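Local coordinates for sporozoite surface protein 2 (Plasmodium vivax, PDB 4HQO), which probably acts as the adhesive surface receptor for gliding motility of the sporozoite, seen here as its thrombospondin type 1 domain and metal-binding von Willebrand factor A domain, at residues I58-N63 with E71-G76; G101-T106 with V136-Y141; L128-T133 with A158-G163; I166-N171 with K185-A190. The protein carries 4 engineered substitutions. All coordinates share one frame; numbering follows the deposited sequence.

Contact 1 of 4, residues I58-N63 with E71-G76. With NA (sodium ion), chain G.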
loop_
_atom_site.group_PDB
_atom_site.type_symbol
_atom_site.label_atom_id
_atom_site.label_comp_id
_atom_site.label_asym_id
_atom_site.label_seq_id
_atom_site.Cartn_x
_atom_site.Cartn_y
_atom_site.Cartn_z
ATOM N N ILE A 58 4.540 -6.753 -2.282
ATOM C CA ILE A 58 5.072 -5.398 -2.476
ATOM C C ILE A 58 4.962 -4.944 -3.934
ATOM O O ILE A 58 5.404 -5.644 -4.840
ATOM C CB ILE A 58 6.527 -5.279 -1.975
ATOM C CG1 ILE A 58 6.633 -5.845 -0.553
ATOM C CG2 ILE A 58 6.986 -3.823 -2.014
ATOM C CD1 ILE A 58 8.017 -5.757 0.063
ATOM N N ASN A 59 4.346 -3.783 -4.149
ATOM C CA ASN A 59 4.299 -3.154 -5.469
ATOM C C ASN A 59 5.058 -1.834 -5.418
ATOM O O ASN A 59 4.816 -0.988 -4.549
ATOM C CB ASN A 59 2.864 -2.875 -5.923
ATOM C CG ASN A 59 2.030 -4.139 -6.114
ATOM O OD1 ASN A 59 2.466 -5.264 -5.824
ATOM N ND2 ASN A 59 0.807 -3.950 -6.597
ATOM N N LEU A 60 5.976 -1.656 -6.352
ATOM C CA LEU A 60 6.838 -0.487 -6.351
ATOM C C LEU A 60 6.276 0.619 -7.248
ATOM O O LEU A 60 5.783 0.354 -8.342
ATOM C CB LEU A 60 8.245 -0.896 -6.814
ATOM C CG LEU A 60 9.313 0.192 -6.932
ATOM C CD1 LEU A 60 9.641 0.761 -5.561
ATOM C CD2 LEU A 60 10.580 -0.362 -7.620
ATOM N N TYR A 61 6.322 1.851 -6.754
ATOM C CA TYR A 61 6.130 3.033 -7.586
ATOM C C TYR A 61 7.448 3.808 -7.512
ATOM O O TYR A 61 8.126 3.787 -6.482
ATOM C CB TYR A 61 4.946 3.880 -7.101
ATOM C CG TYR A 61 4.923 5.303 -7.635
ATOM C CD1 TYR A 61 5.648 6.308 -7.008
ATOM C CD2 TYR A 61 4.156 5.645 -8.736
ATOM C CE1 TYR A 61 5.638 7.593 -7.467
ATOM C CE2 TYR A 61 4.139 6.953 -9.213
ATOM C CZ TYR A 61 4.883 7.919 -8.564
ATOM O OH TYR A 61 4.885 9.223 -8.997
ATOM N N MET A 62 7.840 4.460 -8.599
ATOM C CA MET A 62 9.094 5.205 -8.561
ATOM C C MET A 62 8.999 6.515 -9.314
ATOM O O MET A 62 8.503 6.565 -10.440
ATOM C CB MET A 62 10.249 4.360 -9.083
ATOM C CG MET A 62 11.635 4.976 -8.897
ATOM S SD MET A 62 12.887 3.855 -9.615
ATOM C CE MET A 62 14.347 4.354 -8.719
ATOM N N ASN A 63 9.468 7.578 -8.667
ATOM C CA ASN A 63 9.445 8.913 -9.242
ATOM C C ASN A 63 10.809 9.558 -9.093
ATOM O O ASN A 63 11.439 9.485 -8.027
ATOM C CB ASN A 63 8.402 9.793 -8.530
ATOM C CG ASN A 63 8.048 11.035 -9.321
ATOM O OD1 ASN A 63 8.850 11.969 -9.431
ATOM N ND2 ASN A 63 6.840 11.057 -9.874
ATOM N N GLU A 71 7.607 10.235 -13.558
ATOM C CA GLU A 71 7.051 8.992 -13.062
ATOM C C GLU A 71 7.671 7.852 -13.862
ATOM O O GLU A 71 7.397 7.702 -15.051
ATOM C CB GLU A 71 5.543 9.039 -13.262
ATOM C CG GLU A 71 4.762 7.771 -12.990
ATOM C CD GLU A 71 3.264 8.020 -13.208
ATOM O OE1 GLU A 71 2.687 8.860 -12.488
ATOM O OE2 GLU A 71 2.676 7.438 -14.142
ATOM N N LEU A 72 8.519 7.068 -13.202
ATOM C CA LEU A 72 9.323 6.046 -13.866
ATOM C C LEU A 72 8.649 4.680 -13.824
ATOM O O LEU A 72 8.701 3.924 -14.791
ATOM C CB LEU A 72 10.695 5.954 -13.210
ATOM C CG LEU A 72 11.588 7.195 -13.296
ATOM C CD1 LEU A 72 12.916 6.913 -12.599
ATOM C CD2 LEU A 72 11.831 7.586 -14.750
ATOM N N ILE A 73 8.023 4.363 -12.694
ATOM C CA ILE A 73 7.374 3.068 -12.518
ATOM C C ILE A 73 6.005 3.283 -11.890
ATOM O O ILE A 73 5.914 3.903 -10.828
ATOM C CB ILE A 73 8.231 2.135 -11.611
ATOM C CG1 ILE A 73 9.626 1.919 -12.217
ATOM C CG2 ILE A 73 7.519 0.806 -11.362
ATOM C CD1 ILE A 73 10.530 1.024 -11.385
ATOM N N ARG A 74 4.949 2.798 -12.553
ATOM C CA ARG A 74 3.583 2.859 -12.000
ATOM C C ARG A 74 3.222 1.613 -11.210
ATOM O O ARG A 74 3.588 0.502 -11.605
ATOM C CB ARG A 74 2.535 3.062 -13.109
ATOM C CG ARG A 74 2.554 4.470 -13.706
ATOM C CD ARG A 74 1.421 4.720 -14.707
ATOM N NE ARG A 74 0.090 4.569 -14.122
ATOM C CZ ARG A 74 -0.443 5.385 -13.209
ATOM N NH1 ARG A 74 -1.666 5.147 -12.747
ATOM N NH2 ARG A 74 0.239 6.431 -12.742
ATOM N N LEU A 75 2.474 1.796 -10.123
ATOM C CA LEU A 75 1.994 0.685 -9.292
ATOM C C LEU A 75 1.324 -0.405 -10.099
ATOM O O LEU A 75 0.425 -0.132 -10.895
ATOM C CB LEU A 75 0.979 1.169 -8.244
ATOM C CG LEU A 75 1.436 1.896 -6.988
ATOM C CD1 LEU A 75 0.206 2.257 -6.108
ATOM C CD2 LEU A 75 2.426 1.049 -6.217
ATOM N N GLY A 76 1.759 -1.644 -9.882
ATOM C CA GLY A 76 1.119 -2.791 -10.502
ATOM C C GLY A 76 1.689 -3.219 -11.843
ATOM O O GLY A 76 1.397 -4.316 -12.317
HETATM NA NA NA G . 3.232 9.662 -10.527
#
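The ring of Tyr-61 carries the sodium ion at its edge, in plane with the phenol, and stands in an edge-to-face pair with His-115 of helix 105-117. CG lies anti to the backbone N (chi1 163°), which sends the hydroxyl along the strand to Asn-63. There Tyr-61 OH coordinates the sodium ion at 2.3 Å. The same oxygen, Tyr-61 OH, accepts a hydrogen bond from Asn-63 ND2 at 2.8 Å, the hydroxyl lying in the amide plane. From strand 69-73 the extended chain of Glu-71 crosses the tyrosine at about a right angle, its carboxylate turned 66° from the ring, and OE1 of Glu-71 completes the pair of protein ligands at 2.2 Å from the sodium. The other oxygen, Glu-71 OE2, forms a salt bridge with Arg-74 NH2 at 3.0 Å, met from above the carboxylate plane. On the other face of the sheet Ile-73 packs CB against CB of Met-62 and reaches Leu-60 CD2 with its CD1. Met-62 N donates to Ile-73 O at 3.0 Å, while Met-62 O is gripped by both Leu-72 N and Ile-73 N. Two residues thus face one: a classic beta bulge in the edge hairpin of the von Willebrand factor A sheet.

Contact 2 of 4, residues G101-T106 with V136-Y141. Engineered in segment 101-106: Ser-104 (natural residue Asn). With MG (magnesium ion), chain E.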
loop_
_atom_site.group_PDB
_atom_site.type_symbol
_atom_site.label_atom_id
_atom_site.label_comp_id
_atom_site.label_asym_id
_atom_site.label_seq_id
_atom_site.Cartn_x
_atom_site.Cartn_y
_atom_site.Cartn_z
ATOM N N GLY A 101 19.513 20.653 -12.108
ATOM C CA GLY A 101 18.320 21.430 -11.862
ATOM C C GLY A 101 17.936 21.594 -10.413
ATOM O O GLY A 101 18.687 21.260 -9.497
ATOM N N THR A 102 16.743 22.130 -10.212
ATOM C CA THR A 102 16.235 22.393 -8.880
ATOM C C THR A 102 15.559 21.124 -8.325
ATOM O O THR A 102 15.783 20.033 -8.845
ATOM C CB THR A 102 15.308 23.621 -8.895
ATOM O OG1 THR A 102 14.324 23.452 -9.921
ATOM C CG2 THR A 102 16.131 24.909 -9.214
ATOM N N THR A 103 14.756 21.259 -7.272
ATOM C CA THR A 103 14.316 20.102 -6.487
ATOM C C THR A 103 12.807 20.106 -6.218
ATOM O O THR A 103 12.355 20.609 -5.190
ATOM C CB THR A 103 15.066 20.062 -5.143
ATOM O OG1 THR A 103 16.456 20.332 -5.366
ATOM C CG2 THR A 103 14.903 18.701 -4.466
ATOM N N SER A 104 12.039 19.547 -7.150
ATOM C CA SER A 104 10.584 19.511 -7.045
ATOM C C SER A 104 10.081 18.472 -6.030
ATOM O O SER A 104 9.364 17.527 -6.381
ATOM C CB SER A 104 9.982 19.221 -8.416
ATOM O OG SER A 104 10.218 20.295 -9.303
ATOM N N MET A 105 10.444 18.651 -4.767
ATOM C CA MET A 105 10.152 17.622 -3.768
ATOM C C MET A 105 8.661 17.575 -3.415
ATOM O O MET A 105 8.089 16.504 -3.237
ATOM C CB MET A 105 10.998 17.842 -2.512
ATOM C CG MET A 105 10.767 16.817 -1.425
ATOM S SD MET A 105 11.646 17.212 0.092
ATOM C CE MET A 105 13.337 17.175 -0.499
ATOM N N THR A 106 8.040 18.744 -3.319
ATOM C CA THR A 106 6.615 18.842 -3.008
ATOM C C THR A 106 5.799 18.171 -4.115
ATOM O O THR A 106 4.863 17.433 -3.837
ATOM C CB THR A 106 6.184 20.312 -2.858
ATOM O OG1 THR A 106 6.848 20.887 -1.724
ATOM C CG2 THR A 106 4.647 20.442 -2.702
ATOM N N VAL A 136 17.109 19.586 0.465
ATOM C CA VAL A 136 17.053 20.988 0.039
ATOM C C VAL A 136 15.971 21.164 -1.039
ATOM O O VAL A 136 16.275 21.220 -2.234
ATOM C CB VAL A 136 18.416 21.467 -0.514
ATOM C CG1 VAL A 136 18.437 22.993 -0.618
ATOM C CG2 VAL A 136 19.552 20.995 0.384
ATOM N N PRO A 137 14.693 21.207 -0.622
ATOM C CA PRO A 137 13.606 21.330 -1.601
ATOM C C PRO A 137 13.466 22.758 -2.127
ATOM O O PRO A 137 14.049 23.695 -1.567
ATOM C CB PRO A 137 12.361 20.940 -0.788
ATOM C CG PRO A 137 12.704 21.363 0.615
ATOM C CD PRO A 137 14.187 21.060 0.755
ATOM N N ASN A 138 12.697 22.914 -3.201
ATOM C CA ASN A 138 12.402 24.234 -3.744
ATOM C C ASN A 138 11.618 25.098 -2.765
ATOM O O ASN A 138 11.727 26.320 -2.802
ATOM C CB ASN A 138 11.647 24.129 -5.068
ATOM C CG ASN A 138 12.533 23.654 -6.213
ATOM O OD1 ASN A 138 13.755 23.603 -6.089
ATOM N ND2 ASN A 138 11.914 23.322 -7.337
ATOM N N SER A 139 10.816 24.463 -1.911
ATOM C CA SER A 139 10.062 25.166 -0.871
ATOM C C SER A 139 10.013 24.330 0.400
ATOM O O SER A 139 9.400 23.270 0.414
ATOM C CB SER A 139 8.634 25.442 -1.324
ATOM O OG SER A 139 7.920 26.111 -0.304
ATOM N N LYS A 140 10.676 24.797 1.451
ATOM C CA LYS A 140 10.737 24.049 2.704
ATOM C C LYS A 140 9.357 23.777 3.271
ATOM O O LYS A 140 9.027 22.634 3.577
ATOM C CB LYS A 140 11.587 24.773 3.754
ATOM C CG LYS A 140 13.086 24.551 3.582
ATOM C CD LYS A 140 13.861 24.992 4.815
ATOM C CE LYS A 140 15.359 24.788 4.613
ATOM N NZ LYS A 140 16.157 25.150 5.822
ATOM N N TYR A 141 8.550 24.821 3.418
ATOM C CA TYR A 141 7.261 24.631 4.066
ATOM C C TYR A 141 6.345 23.763 3.222
ATOM O O TYR A 141 5.678 22.892 3.752
ATOM C CB TYR A 141 6.570 25.947 4.413
ATOM C CG TYR A 141 5.264 25.700 5.136
ATOM C CD1 TYR A 141 5.249 25.337 6.480
ATOM C CD2 TYR A 141 4.051 25.776 4.467
ATOM C CE1 TYR A 141 4.056 25.090 7.140
ATOM C CE2 TYR A 141 2.853 25.524 5.119
ATOM C CZ TYR A 141 2.860 25.191 6.458
ATOM O OH TYR A 141 1.667 24.957 7.113
HETATM MG MG MG E . 18.613 20.058 -5.032
HETATM O O HOH W 1 19.515 21.292 -6.591
HETATM O O HOH W 2 11.523 22.923 -10.338
HETATM O O HOH W 3 16.316 23.393 -5.221
HETATM O O HOH W 4 18.456 21.960 -4.094
HETATM O O HOH W 5 17.878 18.645 -3.572
#
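Gly-101 O receives a hydrogen bond from water 1, itself a ligand of the magnesium ion. Thr-102 crosses the Asn-138 side chain at about a right angle, CB lying 3.2 Å from Asn-138 OD1, and its hydroxyl shares water 2 with Ser-104 OG. Thr-103 carries the contact. Its OG1, anti to the carbonyl carbon (chi1 -44°), binds magnesium at 2.2 Å, and waters 1, 4 and 5 are further ligands. Its backbone pairs with Asn-138 twice: Thr-103 N donates to Asn-138 OD1 at 2.8 Å from above the carbonyl plane, and Asn-138 N returns a bond to a lone pair of Thr-103 O at 3.1 Å. Water 3 also donates to Asn-138 OD1 and joins it to the threonine hydroxyl, while water 4 ties Val-136 O to the metal, so Val-136 and Asn-138 supply second-shell support. Ser-104, an engineered residue, centres an inverse gamma turn closed by Met-105 N on Thr-103 O; its OG bonds to Gly-66 O. Met-105 then lies alongside Pro-137, CB to CB 3.8 Å, its bent end keeping SD and CE against the same proline carbon. Ser-28 and Ser-30 complete the protein ligands of this MIDAS-type site. Behind it, helices 105-117 and 140-152 begin close together, Thr-106 touching Arg-142 and Ala-143, with Met-105 reaching Phe-170 of helix 168-175 and Leu-131 of strand 126-133.

Contact 3 of 4, residues L128-T133 with A158-G163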
loop_
_atom_site.group_PDB
_atom_site.type_symbol
_atom_site.label_atom_id
_atom_site.label_comp_id
_atom_site.label_asym_id
_atom_site.label_seq_id
_atom_site.Cartn_x
_atom_site.Cartn_y
_atom_site.Cartn_z
ATOM N N LEU A 128 3.739 3.105 1.968
ATOM C CA LEU A 128 5.071 3.448 2.455
ATOM C C LEU A 128 5.808 4.333 1.460
ATOM O O LEU A 128 6.044 3.938 0.318
ATOM C CB LEU A 128 5.902 2.193 2.745
ATOM C CG LEU A 128 7.394 2.444 3.021
ATOM C CD1 LEU A 128 7.641 3.288 4.298
ATOM C CD2 LEU A 128 8.162 1.137 3.085
ATOM N N VAL A 129 6.166 5.537 1.890
ATOM C CA VAL A 129 6.970 6.407 1.041
ATOM C C VAL A 129 8.421 6.354 1.471
ATOM O O VAL A 129 8.739 6.559 2.644
ATOM C CB VAL A 129 6.510 7.872 1.087
ATOM C CG1 VAL A 129 7.453 8.733 0.245
ATOM C CG2 VAL A 129 5.076 8.004 0.585
ATOM N N ILE A 130 9.308 6.072 0.526
ATOM C CA ILE A 130 10.729 6.221 0.802
ATOM C C ILE A 130 11.231 7.444 0.045
ATOM O O ILE A 130 11.205 7.478 -1.183
ATOM C CB ILE A 130 11.521 4.963 0.410
ATOM C CG1 ILE A 130 11.049 3.768 1.242
ATOM C CG2 ILE A 130 13.013 5.188 0.606
ATOM C CD1 ILE A 130 11.828 2.500 0.960
ATOM N N LEU A 131 11.653 8.461 0.790
ATOM C CA LEU A 131 12.106 9.715 0.199
ATOM C C LEU A 131 13.629 9.800 0.265
ATOM O O LEU A 131 14.202 9.893 1.351
ATOM C CB LEU A 131 11.462 10.903 0.929
ATOM C CG LEU A 131 11.888 12.311 0.499
ATOM C CD1 LEU A 131 11.443 12.617 -0.931
ATOM C CD2 LEU A 131 11.332 13.346 1.490
ATOM N N MET A 132 14.284 9.749 -0.896
ATOM C CA MET A 132 15.742 9.835 -0.951
ATOM C C MET A 132 16.152 11.228 -1.388
ATOM O O MET A 132 15.901 11.607 -2.530
ATOM C CB MET A 132 16.313 8.815 -1.941
ATOM C CG MET A 132 16.159 7.382 -1.518
ATOM S SD MET A 132 16.725 6.234 -2.786
ATOM C CE MET A 132 18.355 6.838 -3.092
ATOM N N THR A 133 16.798 11.980 -0.498
ATOM C CA THR A 133 17.100 13.381 -0.786
ATOM C C THR A 133 18.261 13.922 0.059
ATOM O O THR A 133 18.616 13.333 1.080
ATOM C CB THR A 133 15.837 14.253 -0.575
ATOM O OG1 THR A 133 16.092 15.609 -0.970
ATOM C CG2 THR A 133 15.402 14.213 0.896
ATOM N N ALA A 158 9.706 7.157 5.275
ATOM C CA ALA A 158 11.086 6.949 5.666
ATOM C C ALA A 158 11.941 7.842 4.787
ATOM O O ALA A 158 11.698 7.959 3.578
ATOM C CB ALA A 158 11.482 5.481 5.505
ATOM N N VAL A 159 12.924 8.497 5.394
ATOM C CA VAL A 159 13.813 9.370 4.637
ATOM C C VAL A 159 15.215 8.775 4.572
ATOM O O VAL A 159 15.763 8.350 5.594
ATOM C CB VAL A 159 13.870 10.805 5.230
ATOM C CG1 VAL A 159 14.719 11.721 4.342
ATOM C CG2 VAL A 159 12.457 11.374 5.382
ATOM N N ILE A 160 15.781 8.728 3.367
ATOM C CA ILE A 160 17.163 8.279 3.174
ATOM C C ILE A 160 18.000 9.448 2.669
ATOM O O ILE A 160 17.698 10.039 1.633
ATOM C CB ILE A 160 17.260 7.133 2.151
ATOM C CG1 ILE A 160 16.316 5.994 2.532
ATOM C CG2 ILE A 160 18.707 6.612 2.059
ATOM C CD1 ILE A 160 16.607 5.409 3.869
ATOM N N GLY A 161 19.036 9.799 3.410
ATOM C CA GLY A 161 19.879 10.911 3.008
ATOM C C GLY A 161 20.840 10.525 1.898
ATOM O O GLY A 161 21.579 9.556 2.028
ATOM N N ILE A 162 20.804 11.262 0.793
ATOM C CA ILE A 162 21.781 11.098 -0.282
ATOM C C ILE A 162 22.303 12.467 -0.690
ATOM O O ILE A 162 21.730 13.490 -0.321
ATOM C CB ILE A 162 21.171 10.438 -1.541
ATOM C CG1 ILE A 162 19.946 11.225 -2.020
ATOM C CG2 ILE A 162 20.842 8.967 -1.289
ATOM C CD1 ILE A 162 19.534 10.910 -3.467
ATOM N N GLY A 163 23.382 12.489 -1.463
ATOM C CA GLY A 163 23.900 13.736 -1.994
ATOM C C GLY A 163 25.178 14.173 -1.323
ATOM O O GLY A 163 25.474 13.762 -0.194
#
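Segments 128-133 and 158-161 run parallel, their axes 4.6 Å apart at closest and 21° from alignment, in a contact whose touching residues are all buried. The tightest part is the backbone. Ala-158 N donates to Val-129 O at 2.9 Å, almost straight and nearly along the C=O axis, and Leu-131 N meets Ala-158 O at 2.8 Å in the same manner. Further on, Ile-160 N approaches Leu-131 O from above the carbonyl plane. The last bond, Ile-162 N to Thr-133 O at 3.0 Å, comes still farther out of plane, by 63°, as the second segment leaves its strand. CA-H...O contacts fill in between, among them Met-132 CA to Ile-160 O at 3.2 Å.

Side chains meet more loosely. On the face of Ile-130, Met-132 and Ile-160, neighbours lie side by side pointing the same way: Ile-130 CG2 touches Ile-160 CG1, and Met-132 CG comes to 3.8 Å from Ile-160 CB. Met-132 bends at its last torsion (chi3 53°), bringing CE to 3.7 Å from CG2 of Ile-162, whose side chain crosses it at about a right angle. The face of Leu-131, Val-159 and Thr-133 is sparser: Thr-133 CG2 stands 4.3 Å from Val-159 CG1. The hydroxyl of Thr-133 hydrogen-bonds to Asp-26 and to Gly-135 N, near the magnesium site. There is no solvent side; helices 33-49 and 192-203 pack on the methionine face, helix 105-117 on the other, and strand 19-26 flanks 126-133, which a beta-alpha-beta crossover through helix 140-152 joins to 156-161.

Contact 4 of 4, residues I166-N171 with K185-A190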
loop_
_atom_site.group_PDB
_atom_site.type_symbol
_atom_site.label_atom_id
_atom_site.label_comp_id
_atom_site.label_asym_id
_atom_site.label_seq_id
_atom_site.Cartn_x
_atom_site.Cartn_y
_atom_site.Cartn_z
ATOM N N ILE A 166 24.311 17.121 2.403
ATOM C CA ILE A 166 23.037 16.813 3.040
ATOM C C ILE A 166 22.663 17.797 4.152
ATOM O O ILE A 166 23.481 18.125 5.013
ATOM C CB ILE A 166 23.038 15.375 3.605
ATOM C CG1 ILE A 166 23.393 14.378 2.502
ATOM C CG2 ILE A 166 21.678 15.032 4.211
ATOM C CD1 ILE A 166 23.488 12.937 2.979
ATOM N N ASN A 167 21.419 18.273 4.108
ATOM C CA ASN A 167 20.844 19.033 5.209
ATOM C C ASN A 167 20.118 18.076 6.151
ATOM O O ASN A 167 18.932 17.776 5.958
ATOM C CB ASN A 167 19.884 20.102 4.675
ATOM C CG ASN A 167 19.387 21.046 5.760
ATOM O OD1 ASN A 167 19.237 20.667 6.922
ATOM N ND2 ASN A 167 19.123 22.287 5.377
ATOM N N HIS A 168 20.832 17.593 7.164
ATOM C CA HIS A 168 20.282 16.600 8.084
ATOM C C HIS A 168 19.173 17.178 8.947
ATOM O O HIS A 168 18.261 16.457 9.357
ATOM C CB HIS A 168 21.377 16.009 8.976
ATOM C CG HIS A 168 22.410 15.231 8.222
ATOM N ND1 HIS A 168 22.109 14.081 7.526
ATOM C CD2 HIS A 168 23.737 15.439 8.051
ATOM C CE1 HIS A 168 23.207 13.612 6.959
ATOM N NE2 HIS A 168 24.210 14.418 7.262
ATOM N N GLN A 169 19.257 18.476 9.225
ATOM C CA GLN A 169 18.228 19.148 10.019
ATOM C C GLN A 169 16.870 19.058 9.320
ATOM O O GLN A 169 15.878 18.670 9.933
ATOM C CB GLN A 169 18.617 20.605 10.295
ATOM C CG GLN A 169 17.608 21.402 11.133
ATOM C CD GLN A 169 16.461 21.977 10.304
ATOM O OE1 GLN A 169 16.645 22.366 9.148
ATOM N NE2 GLN A 169 15.270 22.016 10.889
ATOM N N PHE A 170 16.824 19.403 8.037
ATOM C CA PHE A 170 15.564 19.334 7.312
ATOM C C PHE A 170 15.091 17.896 7.107
ATOM O O PHE A 170 13.898 17.613 7.224
ATOM C CB PHE A 170 15.624 20.047 5.955
ATOM C CG PHE A 170 14.312 20.000 5.209
ATOM C CD1 PHE A 170 13.320 20.932 5.475
ATOM C CD2 PHE A 170 14.049 18.984 4.293
ATOM C CE1 PHE A 170 12.097 20.874 4.820
ATOM C CE2 PHE A 170 12.825 18.918 3.640
ATOM C CZ PHE A 170 11.855 19.876 3.900
ATOM N N ASN A 171 16.013 16.999 6.758
ATOM C CA ASN A 171 15.660 15.593 6.573
ATOM C C ASN A 171 15.029 15.000 7.824
ATOM O O ASN A 171 14.044 14.273 7.732
ATOM C CB ASN A 171 16.874 14.758 6.155
ATOM C CG ASN A 171 17.163 14.844 4.661
ATOM O OD1 ASN A 171 16.344 15.331 3.886
ATOM N ND2 ASN A 171 18.324 14.343 4.253
ATOM N N LYS A 185 13.802 6.367 14.041
ATOM C CA LYS A 185 13.426 5.201 13.254
ATOM C C LYS A 185 12.958 5.572 11.852
ATOM O O LYS A 185 12.515 4.707 11.094
ATOM C CB LYS A 185 12.314 4.420 13.965
ATOM C CG LYS A 185 12.656 3.973 15.384
ATOM C CD LYS A 185 13.975 3.206 15.422
ATOM C CE LYS A 185 14.315 2.719 16.827
ATOM N NZ LYS A 185 13.381 1.659 17.307
ATOM N N PHE A 186 13.046 6.850 11.502
ATOM C CA PHE A 186 12.469 7.311 10.239
ATOM C C PHE A 186 13.487 7.908 9.273
ATOM O O PHE A 186 13.143 8.302 8.160
ATOM C CB PHE A 186 11.338 8.313 10.515
ATOM C CG PHE A 186 10.263 7.762 11.397
ATOM C CD1 PHE A 186 9.334 6.868 10.896
ATOM C CD2 PHE A 186 10.197 8.110 12.731
ATOM C CE1 PHE A 186 8.353 6.343 11.706
ATOM C CE2 PHE A 186 9.217 7.588 13.544
ATOM C CZ PHE A 186 8.295 6.706 13.033
ATOM N N TYR A 187 14.739 7.979 9.706
ATOM C CA TYR A 187 15.783 8.589 8.897
ATOM C C TYR A 187 17.062 7.767 8.963
ATOM O O TYR A 187 17.500 7.360 10.045
ATOM C CB TYR A 187 16.057 10.015 9.384
ATOM C CG TYR A 187 17.127 10.768 8.607
ATOM C CD1 TYR A 187 17.116 10.796 7.224
ATOM C CD2 TYR A 187 18.126 11.471 9.265
ATOM C CE1 TYR A 187 18.075 11.489 6.512
ATOM C CE2 TYR A 187 19.095 12.170 8.559
ATOM C CZ TYR A 187 19.060 12.174 7.182
ATOM O OH TYR A 187 20.006 12.866 6.464
ATOM N N SER A 188 17.659 7.534 7.801
ATOM C CA SER A 188 18.960 6.874 7.718
ATOM C C SER A 188 19.828 7.619 6.709
ATOM O O SER A 188 19.346 8.037 5.659
ATOM C CB SER A 188 18.786 5.422 7.272
ATOM O OG SER A 188 20.036 4.754 7.199
ATOM N N TYR A 189 21.106 7.794 7.023
ATOM C CA TYR A 189 22.014 8.430 6.075
ATOM C C TYR A 189 23.354 7.703 5.934
ATOM O O TYR A 189 24.368 8.312 5.602
ATOM C CB TYR A 189 22.217 9.915 6.404
ATOM C CG TYR A 189 22.929 10.194 7.703
ATOM C CD1 TYR A 189 22.271 10.069 8.920
ATOM C CD2 TYR A 189 24.256 10.608 7.716
ATOM C CE1 TYR A 189 22.920 10.335 10.115
ATOM C CE2 TYR A 189 24.913 10.879 8.904
ATOM C CZ TYR A 189 24.240 10.741 10.101
ATOM O OH TYR A 189 24.889 11.009 11.287
ATOM N N ALA A 190 23.343 6.397 6.176
ATOM C CA ALA A 190 24.521 5.559 5.960
ATOM C C ALA A 190 24.429 4.830 4.614
ATOM O O ALA A 190 24.084 5.429 3.597
ATOM C CB ALA A 190 24.688 4.581 7.098
#
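From CB the side chain of Tyr-187 runs toward helix 168-175, CG anti to the backbone N (chi1 180°). CD1 comes first to Asn-171, 4.1 Å from its CB, and CE1 lies closer, 3.5 Å from the same Asn-171 CB. On the other flank CE2 faces His-168 ND1 at the ring edge, near the phenol plane. CZ sits between the two residues, and the hydroxyl at the tip is gripped by both. Tyr-187 OH and His-168 ND1 are hydrogen-bonded at 2.7 Å, either being able to donate, while Asn-171 ND2 gives a nearly straight bond to the same OH at 3.1 Å, the oxygen lying in the amide plane. Ile-166 CG2 also reaches this oxygen, at 3.5 Å, and sits over one face of the imidazole, toward its rim. The histidine and Tyr-187 rings meet rim to rim. Against the face of Tyr-189, however, His-168 turns its edge, with CE1 3.3 Å from Tyr-189 CD2 and the planes 52° apart. This makes an aromatic cluster of three rings, although Tyr-189 is poorly ordered. Asn-167 caps the helix start, its OD1 accepting from Phe-170 N at 2.9 Å. The contact closes the beta-alpha-beta unit of strand 156-161, helix 168-175 and edge strand 187-188: Asn-171 and Tyr-187 rest on Val-159, Phe-170 turns to helix 140-152, and Ser-188 faces helix 192-203.

Overall arrangement
All four contacts belong to the von Willebrand factor A domain, and three reach its six-stranded sheet. Contact 1 holds one edge, hairpin 58-65 and 69-73; contact 3 joins two inner strands; contact 4 adds edge strand 187-188, its centre about 8 Å from that of contact 3 and about 23 Å from that of contact 1. Contact 1 closes before the others open, contacts 2 and 3 alternate along the chain, and contact 4 comes last. Contact 2 touches contact 3 through Met-105 and contact 4 through Phe-170, so its magnesium-binding loop rests directly on their strand and helix, as in other von Willebrand factor A domains with a metal site at this end of the sheet.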